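Local coordinates for De novo designed switch protein caging a hemagglutinin binder (sCageHA267_1S) (Synthetic construct, PDB 7CBC), which is a designed biosensor switch whose six-helix cage is meant to hold a hemagglutinin-binding segment in a closed state, at residues D55-V60 against L132-V137; K102-A107 against R187-G192. All coordinates share one frame; numbering follows the deposited sequence.

Contact 1. Residues D55-V60 against L132-V137; sequences DEIKEV and LNIRAV
V60 O accepts a hydrogen bond from S64 OG, one turn further on, and meets I134 CD1 of the facing helix at 4.3 Å. The S64 side chain also touches I134, so it lies beside the apolar contact. The contact belongs to the six-helix bundle: D55-V60 on helix 50-93 and L132-V137 on helix 99-142 run almost exactly antiparallel, at 177°, with their axes 10.7 Å apart. Between them lies a buried seam of branched aliphatic side chains, in closest backbone register at I57 and I134, whose CA atoms stand 7.2 Å apart. The two isoleucine side chains run alongside each other in opposing senses and touch through their branch methyls, I57 CG2 to I134 CG2, at 4.0 Å. In I57 the bond to CB runs along the seam rather than across it, and the folded second torsion (chi2 -80°) turns CD1 toward the partner helix. That methyl lies 4.0 Å from V137 CG1 and also close to the backbone oxygen of I134, so one side chain bridges successive turns opposite. The extended second torsion of I134 (chi2 177°) carries CD1 to the V60 carbonyl. V60 CG1 comes to the same I134 CG2 at 4.3 Å, so two side chains of helix 50-93 share that methyl. Other helices close the seam: V60 rests on L40 and V137 on A44, both of helix 3-46, while V137 also meets L236 of helix 195-239. The buried amide of N133 turns to that last helix, where its ND2 is hydrogen-bonded to Q229 OE1.

Contact 2. Residues K102-A107 against R187-G192; sequences KLLLKA and RLIEKG
L188 directs its CB at helix 99-142 and reaches L103 with one branch, CD1 to CD1 at 4.1 Å. The two side chains meet at a slant, and L188 stays exposed to solvent even so. I189, the next residue, lies deeper. Its CG1 packs against the other methyl of L103, CD2, also at 4.1 Å, so the forked end of L103 divides its methyls between two consecutive residues. The first torsion of L103 places CG opposite the backbone N (chi1 -173°), sending the fork toward helix 146-190. I189 continues as an extended chain to CD1, which makes a looser contact of 4.5 Å with L104 CD2. L104 in turn packs on L8 of helix 3-46 and on A200 and L203 of helix 195-239, with a bound ethanol about 4 Å from its side chain. At E190 the segment turns polar: OE1 is salt-bridged to R186 and OE2 to R201. The chain leaves the helix in a turn, with a short bond of 2.6 Å from G192 N to I189 O, and G192 O accepts a bond from R201 NH2. Apolar packing between two helices that follow each other along the chain makes this a helical hairpin of the designed six-helix bundle.

In the fold
From the N terminus, helix 3-46 leads into helix 50-93, and contact 1 joins the start of that helix to the far part of helix 99-142, closing a loop of 71 residues. Contact 2 opens near the beginning of helix 99-142, within that loop, and closes 79 residues later at the end of helix 146-190, so the two loops cross. Helix 99-142 is common to both and pairs with its predecessor in contact 1 and its successor in contact 2. The centres are 51 Å apart, on opposite sides of the chain's centre, and the contacts thus tie three consecutive helices together towards the two ends of the long bundle.

Contact 1. Residues D55-V60 against L132-V137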
loop_
_atom_site.group_PDB
_atom_site.type_symbol
_atom_site.label_atom_id
_atom_site.label_comp_id
_atom_site.label_asym_id
_atom_site.label_seq_id
_atom_site.Cartn_x
_atom_site.Cartn_y
_atom_site.Cartn_z
ATOM N N ASP A 55 25.832 -18.880 -8.352
ATOM C CA ASP A 55 24.759 -19.098 -9.320
ATOM C C ASP A 55 23.389 -18.915 -8.681
ATOM O O ASP A 55 22.471 -18.373 -9.310
ATOM C CB ASP A 55 24.868 -20.504 -9.924
ATOM C CG ASP A 55 25.893 -20.588 -11.045
ATOM O OD1 ASP A 55 26.014 -19.605 -11.811
ATOM O OD2 ASP A 55 26.565 -21.644 -11.164
ATOM N N GLU A 56 23.225 -19.381 -7.442
ATOM C CA GLU A 56 21.929 -19.265 -6.790
ATOM C C GLU A 56 21.694 -17.848 -6.288
ATOM O O GLU A 56 20.554 -17.373 -6.274
ATOM C CB GLU A 56 21.815 -20.277 -5.654
ATOM C CG GLU A 56 22.001 -21.711 -6.111
ATOM C CD GLU A 56 20.723 -22.526 -5.982
ATOM O OE1 GLU A 56 19.637 -21.916 -6.085
ATOM O OE2 GLU A 56 20.822 -23.759 -5.806
ATOM N N ILE A 57 22.756 -17.157 -5.869
ATOM C CA ILE A 57 22.636 -15.734 -5.560
ATOM C C ILE A 57 22.192 -14.961 -6.798
ATOM O O ILE A 57 21.247 -14.164 -6.745
ATOM C CB ILE A 57 23.958 -15.187 -4.994
ATOM C CG1 ILE A 57 24.190 -15.708 -3.572
ATOM C CG2 ILE A 57 23.968 -13.660 -5.008
ATOM C CD1 ILE A 57 23.419 -14.979 -2.519
ATOM N N LYS A 58 22.856 -15.194 -7.937
ATOM C CA LYS A 58 22.456 -14.516 -9.169
ATOM C C LYS A 58 20.996 -14.801 -9.511
ATOM O O LYS A 58 20.263 -13.900 -9.945
ATOM C CB LYS A 58 23.356 -14.942 -10.331
ATOM C CG LYS A 58 23.008 -14.250 -11.660
ATOM C CD LYS A 58 23.522 -15.013 -12.878
ATOM C CE LYS A 58 24.849 -15.719 -12.577
ATOM N NZ LYS A 58 25.611 -16.153 -13.789
ATOM N N GLU A 59 20.554 -16.047 -9.320
ATOM C CA GLU A 59 19.207 -16.411 -9.721
ATOM C C GLU A 59 18.158 -15.800 -8.797
ATOM O O GLU A 59 17.074 -15.449 -9.257
ATOM C CB GLU A 59 19.058 -17.932 -9.773
ATOM C CG GLU A 59 17.811 -18.400 -10.523
ATOM C CD GLU A 59 16.866 -19.227 -9.657
ATOM O OE1 GLU A 59 17.161 -19.413 -8.453
ATOM O OE2 GLU A 59 15.820 -19.685 -10.179
ATOM N N VAL A 60 18.446 -15.665 -7.503
ATOM C CA VAL A 60 17.480 -14.979 -6.658
ATOM C C VAL A 60 17.536 -13.478 -6.917
ATOM O O VAL A 60 16.514 -12.789 -6.825
ATOM C CB VAL A 60 17.703 -15.321 -5.174
ATOM C CG1 VAL A 60 19.039 -14.806 -4.704
ATOM C CG2 VAL A 60 16.586 -14.771 -4.306
ATOM N N LEU A 132 19.743 -5.408 -0.139
ATOM C CA LEU A 132 20.464 -5.534 1.118
ATOM C C LEU A 132 20.423 -6.961 1.633
ATOM O O LEU A 132 21.443 -7.493 2.087
ATOM C CB LEU A 132 19.871 -4.587 2.159
ATOM C CG LEU A 132 20.485 -4.742 3.546
ATOM C CD1 LEU A 132 21.761 -3.939 3.607
ATOM C CD2 LEU A 132 19.517 -4.275 4.608
ATOM N N ASN A 133 19.255 -7.603 1.574
ATOM C CA ASN A 133 19.152 -8.941 2.144
ATOM C C ASN A 133 19.920 -9.967 1.318
ATOM O O ASN A 133 20.433 -10.948 1.871
ATOM C CB ASN A 133 17.686 -9.336 2.281
ATOM C CG ASN A 133 16.982 -8.563 3.378
ATOM O OD1 ASN A 133 17.605 -8.158 4.359
ATOM N ND2 ASN A 133 15.682 -8.320 3.201
ATOM N N ILE A 134 20.020 -9.760 0.006
ATOM C CA ILE A 134 20.796 -10.677 -0.819
ATOM C C ILE A 134 22.286 -10.486 -0.563
ATOM O O ILE A 134 23.038 -11.454 -0.396
ATOM C CB ILE A 134 20.454 -10.469 -2.300
ATOM C CG1 ILE A 134 18.955 -10.621 -2.511
ATOM C CG2 ILE A 134 21.223 -11.460 -3.151
ATOM C CD1 ILE A 134 18.513 -10.359 -3.930
ATOM N N ARG A 135 22.732 -9.228 -0.557
ATOM C CA ARG A 135 24.135 -8.927 -0.315
ATOM C C ARG A 135 24.573 -9.461 1.040
ATOM O O ARG A 135 25.694 -9.969 1.187
ATOM C CB ARG A 135 24.353 -7.414 -0.407
ATOM C CG ARG A 135 25.803 -7.003 -0.613
ATOM C CD ARG A 135 26.013 -5.495 -0.469
ATOM N NE ARG A 135 24.944 -4.685 -1.057
ATOM C CZ ARG A 135 24.295 -3.720 -0.400
ATOM N NH1 ARG A 135 24.606 -3.451 0.864
ATOM N NH2 ARG A 135 23.332 -3.024 -1.003
ATOM N N ALA A 136 23.688 -9.367 2.037
ATOM C CA ALA A 136 23.997 -9.869 3.370
ATOM C C ALA A 136 24.264 -11.370 3.349
ATOM O O ALA A 136 25.252 -11.842 3.923
ATOM C CB ALA A 136 22.857 -9.537 4.336
ATOM N N VAL A 137 23.386 -12.139 2.703
ATOM C CA VAL A 137 23.601 -13.581 2.596
ATOM C C VAL A 137 24.895 -13.866 1.842
ATOM O O VAL A 137 25.734 -14.671 2.279
ATOM C CB VAL A 137 22.393 -14.254 1.920
ATOM C CG1 VAL A 137 22.776 -15.636 1.406
ATOM C CG2 VAL A 137 21.224 -14.340 2.884
#

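Contact 2. Residues K102-A107 against R187-G192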
loop_
_atom_site.group_PDB
_atom_site.type_symbol
_atom_site.label_atom_id
_atom_site.label_comp_id
_atom_site.label_asym_id
_atom_site.label_seq_id
_atom_site.Cartn_x
_atom_site.Cartn_y
_atom_site.Cartn_z
ATOM N N LYS A 102 -14.654 22.135 -10.178
ATOM C CA LYS A 102 -13.272 22.124 -10.652
ATOM C C LYS A 102 -12.289 22.149 -9.486
ATOM O O LYS A 102 -11.219 21.538 -9.555
ATOM C CB LYS A 102 -13.026 23.309 -11.595
ATOM C CG LYS A 102 -13.788 23.235 -12.924
ATOM C CD LYS A 102 -13.740 24.563 -13.709
ATOM C CE LYS A 102 -12.344 24.846 -14.286
ATOM N NZ LYS A 102 -12.331 26.004 -15.241
ATOM N N LEU A 103 -12.635 22.856 -8.409
ATOM C CA LEU A 103 -11.771 22.919 -7.237
ATOM C C LEU A 103 -11.687 21.569 -6.535
ATOM O O LEU A 103 -10.593 21.101 -6.176
ATOM C CB LEU A 103 -12.298 23.977 -6.279
ATOM C CG LEU A 103 -11.415 24.293 -5.087
ATOM C CD1 LEU A 103 -10.154 24.958 -5.592
ATOM C CD2 LEU A 103 -12.146 25.205 -4.125
ATOM N N LEU A 104 -12.839 20.940 -6.298
ATOM C CA LEU A 104 -12.832 19.619 -5.685
ATOM C C LEU A 104 -12.024 18.643 -6.530
ATOM O O LEU A 104 -11.159 17.930 -6.010
ATOM C CB LEU A 104 -14.266 19.136 -5.486
ATOM C CG LEU A 104 -14.997 19.989 -4.447
ATOM C CD1 LEU A 104 -16.508 19.766 -4.447
ATOM C CD2 LEU A 104 -14.397 19.689 -3.086
ATOM N N LEU A 105 -12.243 18.656 -7.849
ATOM C CA LEU A 105 -11.560 17.714 -8.729
ATOM C C LEU A 105 -10.055 17.944 -8.745
ATOM O O LEU A 105 -9.279 16.980 -8.766
ATOM C CB LEU A 105 -12.119 17.800 -10.144
ATOM C CG LEU A 105 -11.512 16.734 -11.059
ATOM C CD1 LEU A 105 -12.010 15.327 -10.665
ATOM C CD2 LEU A 105 -11.786 17.029 -12.533
ATOM N N LYS A 106 -9.612 19.203 -8.750
ATOM C CA LYS A 106 -8.172 19.435 -8.629
ATOM C C LYS A 106 -7.644 18.877 -7.314
ATOM O O LYS A 106 -6.529 18.337 -7.254
ATOM C CB LYS A 106 -7.855 20.923 -8.756
ATOM C CG LYS A 106 -6.418 21.300 -8.378
ATOM C CD LYS A 106 -6.060 22.729 -8.830
ATOM C CE LYS A 106 -6.725 23.819 -7.967
ATOM N NZ LYS A 106 -6.070 23.982 -6.632
ATOM N N ALA A 107 -8.435 18.984 -6.247
ATOM C CA ALA A 107 -8.002 18.420 -4.978
ATOM C C ALA A 107 -7.953 16.905 -5.044
ATOM O O ALA A 107 -7.116 16.288 -4.385
ATOM C CB ALA A 107 -8.924 18.873 -3.848
ATOM N N ARG A 187 -10.440 26.242 3.296
ATOM C CA ARG A 187 -10.376 27.684 3.518
ATOM C C ARG A 187 -10.945 28.446 2.337
ATOM O O ARG A 187 -11.659 29.441 2.517
ATOM C CB ARG A 187 -8.940 28.125 3.787
ATOM C CG ARG A 187 -8.524 27.911 5.218
ATOM C CD ARG A 187 -7.024 28.054 5.389
ATOM N NE ARG A 187 -6.652 28.099 6.798
ATOM C CZ ARG A 187 -5.404 28.007 7.240
ATOM N NH1 ARG A 187 -4.406 27.861 6.374
ATOM N NH2 ARG A 187 -5.157 28.051 8.546
ATOM N N LEU A 188 -10.658 27.985 1.121
ATOM C CA LEU A 188 -11.222 28.651 -0.042
ATOM C C LEU A 188 -12.743 28.521 -0.074
ATOM O O LEU A 188 -13.447 29.478 -0.408
ATOM C CB LEU A 188 -10.603 28.107 -1.327
ATOM C CG LEU A 188 -9.138 28.427 -1.628
ATOM C CD1 LEU A 188 -8.763 27.821 -2.970
ATOM C CD2 LEU A 188 -8.864 29.926 -1.630
ATOM N N ILE A 189 -13.275 27.359 0.303
ATOM C CA ILE A 189 -14.723 27.187 0.273
ATOM C C ILE A 189 -15.395 28.040 1.346
ATOM O O ILE A 189 -16.401 28.707 1.075
ATOM C CB ILE A 189 -15.087 25.698 0.422
ATOM C CG1 ILE A 189 -14.485 24.880 -0.720
ATOM C CG2 ILE A 189 -16.574 25.520 0.380
ATOM C CD1 ILE A 189 -14.677 23.366 -0.580
ATOM N N GLU A 190 -14.845 28.051 2.575
ATOM C CA GLU A 190 -15.548 28.638 3.719
ATOM C C GLU A 190 -15.910 30.096 3.493
ATOM O O GLU A 190 -16.812 30.607 4.160
ATOM C CB GLU A 190 -14.734 28.560 5.020
ATOM C CG GLU A 190 -13.923 27.292 5.271
ATOM C CD GLU A 190 -14.774 26.032 5.493
ATOM O OE1 GLU A 190 -14.873 25.576 6.655
ATOM O OE2 GLU A 190 -15.298 25.495 4.489
ATOM N N LYS A 191 -15.224 30.775 2.575
ATOM C CA LYS A 191 -15.595 32.137 2.230
ATOM C C LYS A 191 -16.947 32.204 1.536
ATOM O O LYS A 191 -17.534 33.287 1.449
ATOM C CB LYS A 191 -14.505 32.750 1.358
ATOM C CG LYS A 191 -13.120 32.228 1.703
ATOM C CD LYS A 191 -12.022 33.138 1.181
ATOM C CE LYS A 191 -11.747 34.276 2.129
ATOM N NZ LYS A 191 -11.329 33.727 3.453
ATOM N N GLY A 192 -17.462 31.075 1.052
ATOM C CA GLY A 192 -18.715 31.071 0.327
ATOM C C GLY A 192 -19.934 30.870 1.211
ATOM O O GLY A 192 -19.865 30.278 2.288
#